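Local coordinates for lysyl-trna-dependent l-ysyl-phosphatidylgycerol synthase (Bacillus licheniformis, PDB 4V36), which probably transfers lysine from lysyl-tRNA to phosphatidylglycerol, making a lysyl lipid linked to bacterial resistance, at residues L76-K79 against E80-A84; A119-L123 against D124-I128; K234-M237 against D238-I242. All coordinates share one frame; numbering follows the deposited sequence.

Contact 1. Residues L76-K79 against E80-A84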
loop_
_atom_site.group_PDB
_atom_site.type_symbol
_atom_site.label_atom_id
_atom_site.label_comp_id
_atom_site.label_asym_id
_atom_site.label_seq_id
_atom_site.Cartn_x
_atom_site.Cartn_y
_atom_site.Cartn_z
ATOM N N LEU A 76 -15.435 -15.138 11.537
ATOM C CA LEU A 76 -15.878 -14.722 12.861
ATOM C C LEU A 76 -15.753 -13.213 13.062
ATOM O O LEU A 76 -16.686 -12.566 13.536
ATOM C CB LEU A 76 -15.085 -15.458 13.943
ATOM C CG LEU A 76 -15.405 -15.071 15.389
ATOM C CD1 LEU A 76 -16.878 -15.293 15.694
ATOM C CD2 LEU A 76 -14.533 -15.852 16.356
ATOM N N VAL A 77 -14.600 -12.656 12.700
ATOM C CA VAL A 77 -14.345 -11.236 12.915
ATOM C C VAL A 77 -15.213 -10.369 12.002
ATOM O O VAL A 77 -15.658 -9.291 12.397
ATOM C CB VAL A 77 -12.846 -10.889 12.708
ATOM C CG1 VAL A 77 -12.397 -11.198 11.285
ATOM C CG2 VAL A 77 -12.577 -9.433 13.059
ATOM N N ILE A 78 -15.471 -10.852 10.790
ATOM C CA ILE A 78 -16.325 -10.137 9.851
ATOM C C ILE A 78 -17.763 -10.148 10.353
ATOM O O ILE A 78 -18.474 -9.147 10.260
ATOM C CB ILE A 78 -16.251 -10.750 8.439
ATOM C CG1 ILE A 78 -14.848 -10.566 7.857
ATOM C CG2 ILE A 78 -17.284 -10.117 7.519
ATOM C CD1 ILE A 78 -14.656 -11.224 6.513
ATOM N N LYS A 79 -18.176 -11.285 10.903
ATOM C CA LYS A 79 -19.515 -11.436 11.462
ATOM C C LYS A 79 -19.731 -10.499 12.646
ATOM O O LYS A 79 -20.756 -9.826 12.735
ATOM C CB LYS A 79 -19.749 -12.887 11.887
ATOM C CG LYS A 79 -21.133 -13.167 12.447
ATOM C CD LYS A 79 -21.282 -14.639 12.801
ATOM C CE LYS A 79 -22.664 -14.946 13.352
ATOM N NZ LYS A 79 -22.806 -16.385 13.705
ATOM N N GLU A 80 -18.757 -10.459 13.550
ATOM C CA GLU A 80 -18.844 -9.618 14.740
ATOM C C GLU A 80 -18.788 -8.132 14.397
ATOM O O GLU A 80 -19.531 -7.329 14.962
ATOM C CB GLU A 80 -17.722 -9.964 15.723
ATOM C CG GLU A 80 -17.831 -11.355 16.325
ATOM C CD GLU A 80 -16.641 -11.706 17.196
ATOM O OE1 GLU A 80 -15.659 -10.934 17.204
ATOM O OE2 GLU A 80 -16.688 -12.753 17.875
ATOM N N PHE A 81 -17.904 -7.772 13.471
ATOM C CA PHE A 81 -17.735 -6.379 13.072
ATOM C C PHE A 81 -18.991 -5.835 12.399
ATOM O O PHE A 81 -19.445 -4.735 12.714
ATOM C CB PHE A 81 -16.532 -6.232 12.137
ATOM C CG PHE A 81 -16.275 -4.819 11.696
ATOM C CD1 PHE A 81 -15.667 -3.914 12.550
ATOM C CD2 PHE A 81 -16.633 -4.399 10.426
ATOM C CE1 PHE A 81 -15.430 -2.614 12.148
ATOM C CE2 PHE A 81 -16.396 -3.099 10.020
ATOM C CZ PHE A 81 -15.794 -2.206 10.881
ATOM N N LEU A 82 -19.548 -6.611 11.473
ATOM C CA LEU A 82 -20.767 -6.214 10.774
ATOM C C LEU A 82 -21.957 -6.150 11.726
ATOM O O LEU A 82 -22.823 -5.285 11.590
ATOM C CB LEU A 82 -21.066 -7.177 9.624
ATOM C CG LEU A 82 -20.150 -7.078 8.402
ATOM C CD1 LEU A 82 -20.469 -8.171 7.398
ATOM C CD2 LEU A 82 -20.278 -5.713 7.756
ATOM N N HIS A 83 -21.995 -7.067 12.688
ATOM C CA HIS A 83 -23.063 -7.084 13.682
ATOM C C HIS A 83 -22.967 -5.868 14.596
ATOM O O HIS A 83 -23.974 -5.231 14.904
ATOM C CB HIS A 83 -23.015 -8.369 14.509
ATOM C CG HIS A 83 -24.086 -8.456 15.551
ATOM N ND1 HIS A 83 -23.925 -7.965 16.829
ATOM C CD2 HIS A 83 -25.338 -8.973 15.503
ATOM C CE1 HIS A 83 -25.028 -8.178 17.523
ATOM N NE2 HIS A 83 -25.901 -8.789 16.741
ATOM N N ALA A 84 -21.749 -5.552 15.023
ATOM C CA ALA A 84 -21.513 -4.404 15.889
ATOM C C ALA A 84 -21.849 -3.102 15.169
ATOM O O ALA A 84 -22.258 -2.122 15.792
ATOM C CB ALA A 84 -20.072 -4.388 16.368
#
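Leu76 and Glu80 meet one helical turn apart, the leucine laying its branched end against one carboxylate oxygen, OE2. Leu76 sends CG away from its own backbone N (chi1 177°), and this carries the isobutyl group out from the helix, where Leu76 CD1 lies 3.4 Å from Glu80 OE2. Glu80, extended beyond CG, leans back toward the start of the helix and crosses the leucine at an angle, with Glu80 CG 3.2 Å from Leu76 O. The leucine methyl gives OE2 no hydrogen bond; Ser46 OG hydrogen-bonds to it. Beneath the side chains run the regular i to i+4 bonds of an alpha helix, among them Glu80 N to Leu76 O at 3.0 Å and Phe81 N to Val77 O at 2.9 Å. The helix, residues 74-87, is the crossover of a beta-alpha-beta unit between the parallel strands 60-69 and 91-97. On its buried side Ile78 and Leu82 lie next to each other and point the same way, Ile78 CG2 touching Leu82 CD1 at 3.7 Å. Leu82 CG also sits 3.2 Å from Ile78 O, close to the same carbonyl oxygen that accepts the Leu82 amide. Ile78 reaches on to Leu104 and Tyr105 of helix 102-106. Phe81 has CG opposite its backbone N (chi1 -179°), which carries the ring off the helix to meet Phe43 edge-to-face, while Lys79 stretches fully extended from the exposed side.

Contact 2. Residues A119-L123 against D124-I128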
loop_
_atom_site.group_PDB
_atom_site.type_symbol
_atom_site.label_atom_id
_atom_site.label_comp_id
_atom_site.label_asym_id
_atom_site.label_seq_id
_atom_site.Cartn_x
_atom_site.Cartn_y
_atom_site.Cartn_z
ATOM N N ALA A 119 1.187 -4.998 -8.990
ATOM C CA ALA A 119 2.270 -5.555 -9.789
ATOM C C ALA A 119 3.209 -6.382 -8.918
ATOM O O ALA A 119 3.927 -5.842 -8.077
ATOM C CB ALA A 119 3.035 -4.448 -10.494
ATOM N N ILE A 120 3.197 -7.695 -9.124
ATOM C CA ILE A 120 4.053 -8.599 -8.366
ATOM C C ILE A 120 5.196 -9.109 -9.234
ATOM O O ILE A 120 4.983 -9.893 -10.157
ATOM C CB ILE A 120 3.264 -9.798 -7.814
ATOM C CG1 ILE A 120 1.984 -9.320 -7.125
ATOM C CG2 ILE A 120 4.128 -10.612 -6.863
ATOM C CD1 ILE A 120 2.224 -8.349 -5.992
ATOM N N VAL A 121 6.410 -8.663 -8.928
ATOM C CA VAL A 121 7.579 -9.010 -9.726
ATOM C C VAL A 121 8.328 -10.210 -9.156
ATOM O O VAL A 121 8.703 -10.220 -7.984
ATOM C CB VAL A 121 8.552 -7.820 -9.834
ATOM C CG1 VAL A 121 9.824 -8.231 -10.559
ATOM C CG2 VAL A 121 7.884 -6.656 -10.543
ATOM N N ASP A 122 8.538 -11.220 -9.995
ATOM C CA ASP A 122 9.328 -12.388 -9.621
ATOM C C ASP A 122 10.805 -12.011 -9.554
ATOM O O ASP A 122 11.425 -11.718 -10.576
ATOM C CB ASP A 122 9.103 -13.526 -10.620
ATOM C CG ASP A 122 9.605 -14.870 -10.112
ATOM O OD1 ASP A 122 10.536 -14.900 -9.278
ATOM O OD2 ASP A 122 9.063 -15.906 -10.553
ATOM N N LEU A 123 11.366 -12.026 -8.348
ATOM C CA LEU A 123 12.746 -11.598 -8.138
ATOM C C LEU A 123 13.764 -12.607 -8.664
ATOM O O LEU A 123 14.899 -12.247 -8.977
ATOM C CB LEU A 123 12.998 -11.337 -6.652
ATOM C CG LEU A 123 12.233 -10.160 -6.042
ATOM C CD1 LEU A 123 12.593 -9.987 -4.575
ATOM C CD2 LEU A 123 12.512 -8.885 -6.820
ATOM N N ASP A 124 13.357 -13.868 -8.760
ATOM C CA ASP A 124 14.247 -14.915 -9.246
ATOM C C ASP A 124 14.455 -14.828 -10.752
ATOM O O ASP A 124 15.556 -15.069 -11.248
ATOM C CB ASP A 124 13.705 -16.298 -8.876
ATOM C CG ASP A 124 13.847 -16.602 -7.399
ATOM O OD1 ASP A 124 14.821 -16.119 -6.784
ATOM O OD2 ASP A 124 12.986 -17.324 -6.854
ATOM N N THR A 125 13.397 -14.479 -11.477
ATOM C CA THR A 125 13.454 -14.447 -12.935
ATOM C C THR A 125 13.639 -13.036 -13.488
ATOM O O THR A 125 13.761 -12.853 -14.699
ATOM C CB THR A 125 12.186 -15.059 -13.558
ATOM O OG1 THR A 125 11.027 -14.382 -13.055
ATOM C CG2 THR A 125 12.088 -16.538 -13.222
ATOM N N PHE A 126 13.660 -12.040 -12.609
ATOM C CA PHE A 126 13.890 -10.668 -13.048
ATOM C C PHE A 126 15.360 -10.433 -13.362
ATOM O O PHE A 126 16.242 -10.903 -12.644
ATOM C CB PHE A 126 13.422 -9.661 -11.995
ATOM C CG PHE A 126 13.823 -8.244 -12.299
ATOM C CD1 PHE A 126 13.131 -7.502 -13.243
ATOM C CD2 PHE A 126 14.899 -7.658 -11.652
ATOM C CE1 PHE A 126 13.501 -6.201 -13.530
ATOM C CE2 PHE A 126 15.274 -6.357 -11.935
ATOM C CZ PHE A 126 14.574 -5.628 -12.875
ATOM N N THR A 127 15.613 -9.694 -14.437
ATOM C CA THR A 127 16.972 -9.334 -14.819
ATOM C C THR A 127 16.962 -8.131 -15.753
ATOM O O THR A 127 15.937 -7.808 -16.352
ATOM C CB THR A 127 17.701 -10.504 -15.509
ATOM O OG1 THR A 127 19.044 -10.116 -15.823
ATOM C CG2 THR A 127 16.980 -10.904 -16.788
ATOM N N ILE A 128 18.106 -7.468 -15.870
ATOM C CA ILE A 128 18.244 -6.345 -16.788
ATOM C C ILE A 128 19.129 -6.744 -17.965
ATOM O O ILE A 128 19.635 -5.893 -18.696
ATOM C CB ILE A 128 18.837 -5.109 -16.089
ATOM C CG1 ILE A 128 20.236 -5.418 -15.554
ATOM C CG2 ILE A 128 17.928 -4.650 -14.961
ATOM C CD1 ILE A 128 20.900 -4.242 -14.876
#
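Where strand 111-122 ends, the backbone of Asp122 is still extended but Leu123 and Asp124 turn with helical phi and psi values, and the amide of Phe126 comes back to Asp122 in a weak hydrogen bond, Phe126 N to Asp122 O 3.0 Å, its N-H...O angle only 121°. The side chain of Asp122 bridges the same bend. Its CG stands opposite the backbone N (chi1 -165°), which brings OD1 forward to accept the amide of Asp124; Asp124 N to Asp122 OD1 measures 3.0 Å. The N-H arrives on the anti side of that oxygen and 29° out of the carboxylate plane. A side-chain oxygen of Asp122 bonded to the main-chain N-H of residue 124 makes this an Asx turn, here carrying the chain out of the central mixed sheet into the loop that leads to helix 134-145. The two acids also come close through their charged ends, Asp122 OD1 lying 4.2 Å from Asp124 OD2 with the carboxylate planes well turned from each other. This approach may slightly raise the proton affinity of the pair, an effect that solvent around Asp124 and the long, weak ion pair of its OD1 with Lys249 would reduce. Thr125 turns its hydroxyl over the root of the Asp122 side chain, with Thr125 OG1 3.2 Å from Asp122 CB. The buried Val121 rests its CG1 against Phe126 CB at 4.1 Å, the two side chains crossing at a slant. The ring of Phe126 leads away from the strand and meets Phe245 of helix 236-251 edge-to-face.

Contact 3. Residues K234-M237 against D238-I242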
loop_
_atom_site.group_PDB
_atom_site.type_symbol
_atom_site.label_atom_id
_atom_site.label_comp_id
_atom_site.label_asym_id
_atom_site.label_seq_id
_atom_site.Cartn_x
_atom_site.Cartn_y
_atom_site.Cartn_z
ATOM N N LYS A 234 17.603 11.608 -13.661
ATOM C CA LYS A 234 16.437 11.129 -14.391
ATOM C C LYS A 234 16.398 9.605 -14.378
ATOM O O LYS A 234 17.438 8.948 -14.437
ATOM C CB LYS A 234 16.449 11.651 -15.829
ATOM N N GLY A 235 15.196 9.046 -14.296
ATOM C CA GLY A 235 15.031 7.608 -14.207
ATOM C C GLY A 235 15.284 7.117 -12.795
ATOM O O GLY A 235 15.611 5.950 -12.581
ATOM N N ILE A 236 15.125 8.022 -11.833
ATOM C CA ILE A 236 15.399 7.734 -10.428
ATOM C C ILE A 236 14.533 6.593 -9.892
ATOM O O ILE A 236 15.026 5.720 -9.180
ATOM C CB ILE A 236 15.198 9.002 -9.553
ATOM C CG1 ILE A 236 15.317 8.669 -8.064
ATOM C CG2 ILE A 236 13.863 9.673 -9.859
ATOM C CD1 ILE A 236 16.705 8.234 -7.642
ATOM N N MET A 237 13.252 6.590 -10.250
ATOM C CA MET A 237 12.329 5.572 -9.761
ATOM C C MET A 237 12.658 4.196 -10.329
ATOM O O MET A 237 12.565 3.189 -9.628
ATOM C CB MET A 237 10.885 5.948 -10.099
ATOM C CG MET A 237 10.348 7.120 -9.293
ATOM S SD MET A 237 8.579 7.361 -9.536
ATOM C CE MET A 237 8.523 7.693 -11.295
ATOM N N ASP A 238 13.040 4.159 -11.602
ATOM C CA ASP A 238 13.445 2.914 -12.240
ATOM C C ASP A 238 14.706 2.360 -11.590
ATOM O O ASP A 238 14.815 1.157 -11.356
ATOM C CB ASP A 238 13.674 3.121 -13.738
ATOM C CG ASP A 238 12.379 3.248 -14.514
ATOM O OD1 ASP A 238 11.398 2.569 -14.146
ATOM O OD2 ASP A 238 12.343 4.027 -15.491
ATOM N N ALA A 239 15.650 3.248 -11.294
ATOM C CA ALA A 239 16.907 2.859 -10.666
ATOM C C ALA A 239 16.680 2.249 -9.287
ATOM O O ALA A 239 17.290 1.240 -8.939
ATOM C CB ALA A 239 17.838 4.057 -10.564
ATOM N N LEU A 240 15.796 2.867 -8.509
ATOM C CA LEU A 240 15.523 2.412 -7.150
ATOM C C LEU A 240 14.924 1.010 -7.126
ATOM O O LEU A 240 15.305 0.185 -6.298
ATOM C CB LEU A 240 14.590 3.391 -6.434
ATOM C CG LEU A 240 15.170 4.772 -6.121
ATOM C CD1 LEU A 240 14.166 5.613 -5.354
ATOM C CD2 LEU A 240 16.476 4.650 -5.349
ATOM N N PHE A 241 13.990 0.742 -8.034
ATOM C CA PHE A 241 13.375 -0.579 -8.111
ATOM C C PHE A 241 14.391 -1.633 -8.538
ATOM O O PHE A 241 14.328 -2.778 -8.094
ATOM C CB PHE A 241 12.184 -0.575 -9.072
ATOM C CG PHE A 241 10.918 -0.042 -8.466
ATOM C CD1 PHE A 241 10.330 -0.682 -7.388
ATOM C CD2 PHE A 241 10.309 1.090 -8.978
ATOM C CE1 PHE A 241 9.164 -0.198 -6.826
ATOM C CE2 PHE A 241 9.143 1.580 -8.422
ATOM C CZ PHE A 241 8.569 0.936 -7.344
ATOM N N ILE A 242 15.328 -1.241 -9.395
ATOM C CA ILE A 242 16.395 -2.140 -9.819
ATOM C C ILE A 242 17.296 -2.487 -8.636
ATOM O O ILE A 242 17.615 -3.655 -8.409
ATOM C CB ILE A 242 17.239 -1.528 -10.954
ATOM C CG1 ILE A 242 16.405 -1.406 -12.231
ATOM C CG2 ILE A 242 18.471 -2.374 -11.225
ATOM C CD1 ILE A 242 17.112 -0.674 -13.352
#
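Met237 has the most surface buried here, and much of its part is played by the backbone: Phe241 N bonds to Met237 O at 3.2 Å, while the same Met237 O lies 3.1 Å from Phe241 CD2. With CG beside its own N (chi1 -81°), the Phe241 ring stands out from the helix and leans back enough to bring CD2 to that oxygen, which meets the ring obliquely. The Met237 side chain leaves on the same side of the helix, a turn earlier, and bends at its sulfur (chi3 -61°). Asp238 CB lies 3.6 Å from Gly235 O, and Asp238 OD1 is gripped by both the Tyr302 hydroxyl and a salt bridge to Lys301. Ile236 lies alongside Leu240, both pointing the same way, with Ile236 CD1 4.1 Å from Leu240 CG. Leu240 N in turn bonds to Ile236 O at 3.0 Å. Gly235, with a positive phi of 79°, occupies the N-cap position, and Ala239 N meets Gly235 O at 3.0 Å in the carbonyl plane. This first part of helix 236-251 belongs to the crossover between the parallel strands 220-228 and 255-261: Ile236 and Leu240 pack on Leu199 of strand 196-200, Leu240 and Phe241 on Met226, Ala239 faces helix 134-145, and Met237, Asp238 and Phe241 meet Phe298 of helix 296-300.

In the fold
The three contacts follow one another along the chain, contact 1 first and contact 3 last, around one mixed beta sheet. Contacts 1 and 3 lie on opposite sides of the chain's centre, about 43 Å apart between centres, each in the helix of its own beta-alpha-beta unit, consistent with the acetyltransferase-like clan of this family. Contact 2 closes strand 111-122, next to strand 255-261 in the sheet. Its centre is about 15 Å from that of contact 3, with nearest atoms about 4 Å apart, and helix 236-251 runs from contact 3 toward the end of strand 111-122. Contact 3 neighbours the ligand pocket: the Met237 side chain is about 9 Å from the bound lysine amide.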